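Local coordinates for protein galectin 2 (Gallus gallus, PDB 2YMZ) that probably binds beta-galactosides as a galectin, a lectin built as a jelly-roll beta-sandwich, at residues L34-K37 / S38-A42; N57-S61 / D62-Q66. All coordinates share one frame; numbering follows the deposited sequence. Where two conformers were deposited one is given.

Contact 1 (L34-K37 / S38-A42); sequences LGCK and SSDLA
Cys36 N donates to Asp40 O at 2.9 Å, the donor lying almost in line with the carbonyl bond (C=O...N angle 163°). The same oxygen receives a second, softer approach from Gly35, whose CA hydrogen points at it with Gly35 CA 3.4 Å from Asp40 O. With no side chain on Gly35, the two strands close up here: Gly35 CA is only 3.9 Å from Leu41 CA. On the side away from the turn, Ala42 N reaches Leu34 O at 2.7 Å, a weak bond strongly bent at the hydrogen (121°). On the turn side, Asp40 N bonds to Lys37 O at 3.2 Å and closes a type I turn from Lys37 to Asp40. Because Cys36 and Lys37 both face Asp40, the hairpin carries a classic beta bulge, one extra residue on the first strand beside the turn.

With chi1 at 81°, Cys36 SG lies between its own N and carbonyl carbon and rests 3.7 Å from Asp40 CB. Lys37 and Asp40 run side by side in the same direction, Lys37 CG passing 3.8 Å from Asp40 OD2. Lys37 NZ ends 4.5 Å from that OD2, beyond a salt bridge, so any attraction is probably modest. Ser39 OG adds a weak bond to Asp40 OD2, while Asp40 OD1 accepts the N-H of Ser61, so the carboxylate is held chiefly through OD1, with OD2 only weakly engaged.

The hairpin joins strands 30-34 and 40-48. Tyr110, in a loop, packs on Cys36, Asp40 and Ala42, and Leu34 and Ala42 lie on Ile113. A backbone bond from Gly35 to Tyr115 ties the hairpin to strand 112-120, and strand 40-48 runs beside strand 53-60.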
loop_
_atom_site.group_PDB
_atom_site.type_symbol
_atom_site.label_atom_id
_atom_site.label_comp_id
_atom_site.label_asym_id
_atom_site.label_seq_id
_atom_site.Cartn_x
_atom_site.Cartn_y
_atom_site.Cartn_z
ATOM N N LEU A 34 -5.334 -1.879 -11.603
ATOM C CA LEU A 34 -4.862 -3.253 -11.279
ATOM C C LEU A 34 -4.381 -3.855 -12.602
ATOM O O LEU A 34 -5.074 -3.806 -13.620
ATOM C CB LEU A 34 -5.974 -4.064 -10.714
ATOM C CG LEU A 34 -6.229 -3.640 -9.246
ATOM C CD1 LEU A 34 -7.666 -4.003 -8.879
ATOM C CD2 LEU A 34 -5.185 -4.313 -8.297
ATOM N N GLY A 35 -3.136 -4.355 -12.605
ATOM C CA GLY A 35 -2.722 -5.022 -13.851
ATOM C C GLY A 35 -1.377 -5.658 -13.684
ATOM O O GLY A 35 -1.064 -6.184 -12.652
ATOM N N CYS A 36 -0.576 -5.571 -14.731
ATOM C CA CYS A 36 0.739 -6.135 -14.557
ATOM C C CYS A 36 1.862 -5.128 -14.501
ATOM O O CYS A 36 2.962 -5.512 -14.054
ATOM C CB CYS A 36 0.950 -7.294 -15.519
ATOM S SG CYS A 36 1.377 -6.701 -17.127
ATOM N N LYS A 37 1.596 -3.852 -14.864
ATOM C CA LYS A 37 2.510 -2.749 -14.680
ATOM C C LYS A 37 1.760 -1.460 -15.027
ATOM O O LYS A 37 0.582 -1.519 -15.358
ATOM C CB LYS A 37 3.744 -2.939 -15.607
ATOM C CG LYS A 37 3.359 -2.989 -17.080
ATOM C CD LYS A 37 4.639 -3.127 -17.938
ATOM C CE LYS A 37 5.208 -4.526 -17.897
ATOM N NZ LYS A 37 5.902 -4.857 -19.180
ATOM N N SER A 38 2.376 -0.297 -14.910
ATOM C CA SER A 38 1.578 0.913 -15.107
ATOM C C SER A 38 0.929 1.015 -16.479
ATOM O O SER A 38 -0.158 1.565 -16.601
ATOM C CB SER A 38 2.347 2.183 -14.758
ATOM O OG SER A 38 3.552 2.215 -15.491
ATOM N N SER A 39 1.548 0.403 -17.499
ATOM C CA SER A 39 1.085 0.542 -18.882
ATOM C C SER A 39 0.174 -0.599 -19.359
ATOM O O SER A 39 -0.311 -0.623 -20.475
ATOM C CB SER A 39 2.346 0.609 -19.750
ATOM O OG SER A 39 3.080 -0.570 -19.544
ATOM N N ASP A 40 -0.072 -1.574 -18.503
ATOM C CA ASP A 40 -0.881 -2.718 -18.825
ATOM C C ASP A 40 -1.841 -2.996 -17.652
ATOM O O ASP A 40 -1.446 -3.553 -16.627
ATOM C CB ASP A 40 -0.012 -3.952 -19.097
ATOM C CG ASP A 40 0.649 -3.876 -20.458
ATOM O OD1 ASP A 40 -0.087 -4.042 -21.450
ATOM O OD2 ASP A 40 1.847 -3.521 -20.523
ATOM N N LEU A 41 -3.104 -2.598 -17.782
ATOM C CA LEU A 41 -4.078 -2.711 -16.691
ATOM C C LEU A 41 -5.282 -3.542 -17.061
ATOM O O LEU A 41 -5.876 -3.350 -18.136
ATOM C CB LEU A 41 -4.611 -1.277 -16.324
ATOM C CG LEU A 41 -3.513 -0.270 -15.883
ATOM C CD1 LEU A 41 -4.118 1.133 -15.639
ATOM C CD2 LEU A 41 -2.839 -0.768 -14.577
ATOM N N ALA A 42 -5.601 -4.524 -16.219
ATOM C CA ALA A 42 -6.837 -5.269 -16.321
ATOM C C ALA A 42 -8.051 -4.439 -15.930
ATOM O O ALA A 42 -9.113 -4.594 -16.519
ATOM C CB ALA A 42 -6.749 -6.543 -15.496
#

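Contact 2 (N57-S61 / D62-Q66); sequences NSLCS and DNWQQ
Asn63 O is gripped from opposite faces of its carbonyl plane, by Cys60 N at 2.9 Å and by Gln65 NE2 at 3.3 Å. The first bond belongs to a beta hairpin of strands 53-60 and 63-70, closed by a type I' turn from Cys60 to Asn63; its return bond runs from Asn63 N to Cys60 O (2.9 Å). The second depends on Gln65 bending back at chi2, which brings its amide alongside its own strand. Beyond the non-hydrogen-bonded pair Leu59-Trp64, Gln65 N bonds to Ser58 O at 3.1 Å. Asn57 then extends the ladder with its side chain: ND2 donates to Gln65 O at 2.8 Å, the acceptor lying in the Asn57 amide plane, while Asn57 OD1 accepts the N-H of the next residue, Ser58.

Arg107 reaches Ser58 OG and Gln66 O, and His108 also bonds Ser58 OG. The Trp64 ring meets that of His44 at about 55°; in galectins a tryptophan on this strand stacks against galactose, a role Trp64 probably shares.

Leu59, with CG anti to its backbone N (chi1 176°), swings across the hairpin toward the indole and the turn. Its CD2 rests 3.6 Å from Asp62 OD1, and its CD1 makes a CH-pi contact 3.7 Å from the centroid of the Trp64 five-membered ring, 11° off the ring normal.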
loop_
_atom_site.group_PDB
_atom_site.type_symbol
_atom_site.label_atom_id
_atom_site.label_comp_id
_atom_site.label_asym_id
_atom_site.label_seq_id
_atom_site.Cartn_x
_atom_site.Cartn_y
_atom_site.Cartn_z
ATOM N N ASN A 57 -12.207 0.797 -17.340
ATOM C CA ASN A 57 -11.561 0.526 -18.661
ATOM C C ASN A 57 -10.348 -0.419 -18.457
ATOM O O ASN A 57 -9.944 -0.703 -17.307
ATOM C CB ASN A 57 -11.046 1.815 -19.342
ATOM C CG ASN A 57 -11.009 1.711 -20.892
ATOM O OD1 ASN A 57 -11.137 0.647 -21.467
ATOM N ND2 ASN A 57 -10.842 2.836 -21.566
ATOM N N SER A 58 -9.764 -0.866 -19.569
ATOM C CA SER A 58 -8.467 -1.610 -19.498
ATOM C C SER A 58 -7.474 -0.856 -20.370
ATOM O O SER A 58 -7.874 -0.040 -21.197
ATOM C CB SER A 58 -8.682 -3.030 -20.049
ATOM O OG SER A 58 -9.295 -2.975 -21.339
ATOM N N LEU A 59 -6.172 -1.074 -20.151
ATOM C CA LEU A 59 -5.077 -0.339 -20.763
ATOM C C LEU A 59 -4.180 -1.457 -21.298
ATOM O O LEU A 59 -3.851 -2.371 -20.517
ATOM C CB LEU A 59 -4.304 0.511 -19.722
ATOM C CG LEU A 59 -3.053 1.301 -20.161
ATOM C CD1 LEU A 59 -3.559 2.340 -21.197
ATOM C CD2 LEU A 59 -2.379 2.046 -19.045
ATOM N N CYS A 60 -3.776 -1.370 -22.570
ATOM C CA CYS A 60 -2.973 -2.439 -23.237
ATOM C C CYS A 60 -1.818 -1.715 -23.939
ATOM O O CYS A 60 -2.058 -0.983 -24.899
ATOM C CB CYS A 60 -3.852 -3.242 -24.226
ATOM S SG CYS A 60 -3.374 -4.928 -24.784
ATOM N N SER A 61 -0.601 -1.917 -23.432
ATOM C CA SER A 61 0.599 -1.205 -23.866
ATOM C C SER A 61 0.363 0.298 -23.957
ATOM O O SER A 61 0.657 0.943 -24.975
ATOM C CB SER A 61 1.170 -1.796 -25.169
ATOM O OG SER A 61 1.473 -3.167 -24.962
ATOM N N ASP A 62 -0.190 0.840 -22.872
ATOM C CA ASP A 62 -0.502 2.271 -22.769
ATOM C C ASP A 62 -1.567 2.780 -23.782
ATOM O O ASP A 62 -1.711 3.988 -23.929
ATOM C CB ASP A 62 0.782 3.143 -22.816
ATOM C CG ASP A 62 1.391 3.407 -21.433
ATOM O OD1 ASP A 62 0.650 3.453 -20.426
ATOM O OD2 ASP A 62 2.635 3.593 -21.344
ATOM N N ASN A 63 -2.280 1.861 -24.452
ATOM C CA ASN A 63 -3.529 2.145 -25.229
ATOM C C ASN A 63 -4.812 1.867 -24.447
ATOM O O ASN A 63 -5.117 0.707 -24.143
ATOM C CB ASN A 63 -3.622 1.280 -26.478
ATOM C CG ASN A 63 -2.526 1.594 -27.462
ATOM O OD1 ASN A 63 -2.042 2.729 -27.497
ATOM N ND2 ASN A 63 -2.088 0.588 -28.229
ATOM N N TRP A 64 -5.596 2.920 -24.174
ATOM C CA TRP A 64 -6.912 2.720 -23.550
ATOM C C TRP A 64 -7.896 2.022 -24.476
ATOM O O TRP A 64 -8.001 2.340 -25.692
ATOM C CB TRP A 64 -7.419 4.102 -23.117
ATOM C CG TRP A 64 -6.660 4.612 -21.980
ATOM C CD1 TRP A 64 -5.796 5.627 -21.980
ATOM C CD2 TRP A 64 -6.725 4.121 -20.598
ATOM N NE1 TRP A 64 -5.293 5.829 -20.694
ATOM C CE2 TRP A 64 -5.845 4.900 -19.843
ATOM C CE3 TRP A 64 -7.446 3.098 -19.968
ATOM C CZ2 TRP A 64 -5.616 4.685 -18.459
ATOM C CZ3 TRP A 64 -7.190 2.857 -18.563
ATOM C CH2 TRP A 64 -6.314 3.662 -17.852
ATOM N N GLN A 65 -8.661 1.080 -23.933
ATOM C CA GLN A 65 -9.648 0.319 -24.678
ATOM C C GLN A 65 -11.001 0.985 -24.579
ATOM O O GLN A 65 -11.056 2.179 -24.312
ATOM C CB GLN A 65 -9.691 -1.150 -24.178
ATOM C CG GLN A 65 -8.285 -1.700 -24.135
ATOM C CD GLN A 65 -7.830 -2.086 -25.494
ATOM O OE1 GLN A 65 -8.357 -3.049 -26.084
ATOM N NE2 GLN A 65 -6.835 -1.368 -26.009
ATOM N N GLN A 66 -12.030 0.240 -24.825
ATOM C CA GLN A 66 -13.413 0.744 -24.751
ATOM C C GLN A 66 -13.923 0.767 -23.302
ATOM O O GLN A 66 -13.941 -0.290 -22.638
ATOM C CB GLN A 66 -14.303 -0.081 -25.623
ATOM C CG GLN A 66 -15.769 0.248 -25.497
ATOM C CD GLN A 66 -16.523 -0.382 -26.636
ATOM O OE1 GLN A 66 -15.966 -0.573 -27.739
ATOM N NE2 GLN A 66 -17.777 -0.753 -26.380
#

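Overall arrangement
Contacts 1 and 2 are successive hairpins along the chain, their centres about 9 Å apart, and they abut through neighbouring strands 40-48 and 53-60 of one sheet of the sandwich. Two probable backbone hydrogen bonds join them, Leu41 N to Leu59 O and Ser39 O to Asp62 N, each 2.8 Å. Packing fills in beside these: Ser38 O lies 3.3 Å from Leu59 CD2. The turn of contact 1 is therefore laid against the turn of contact 2. Strand 40-48 continues from contact 1 to His44, whose ring meets Trp64 of contact 2, consistent with the carbohydrate-binding face of galectins; contact 1 itself lies at the start of that strand.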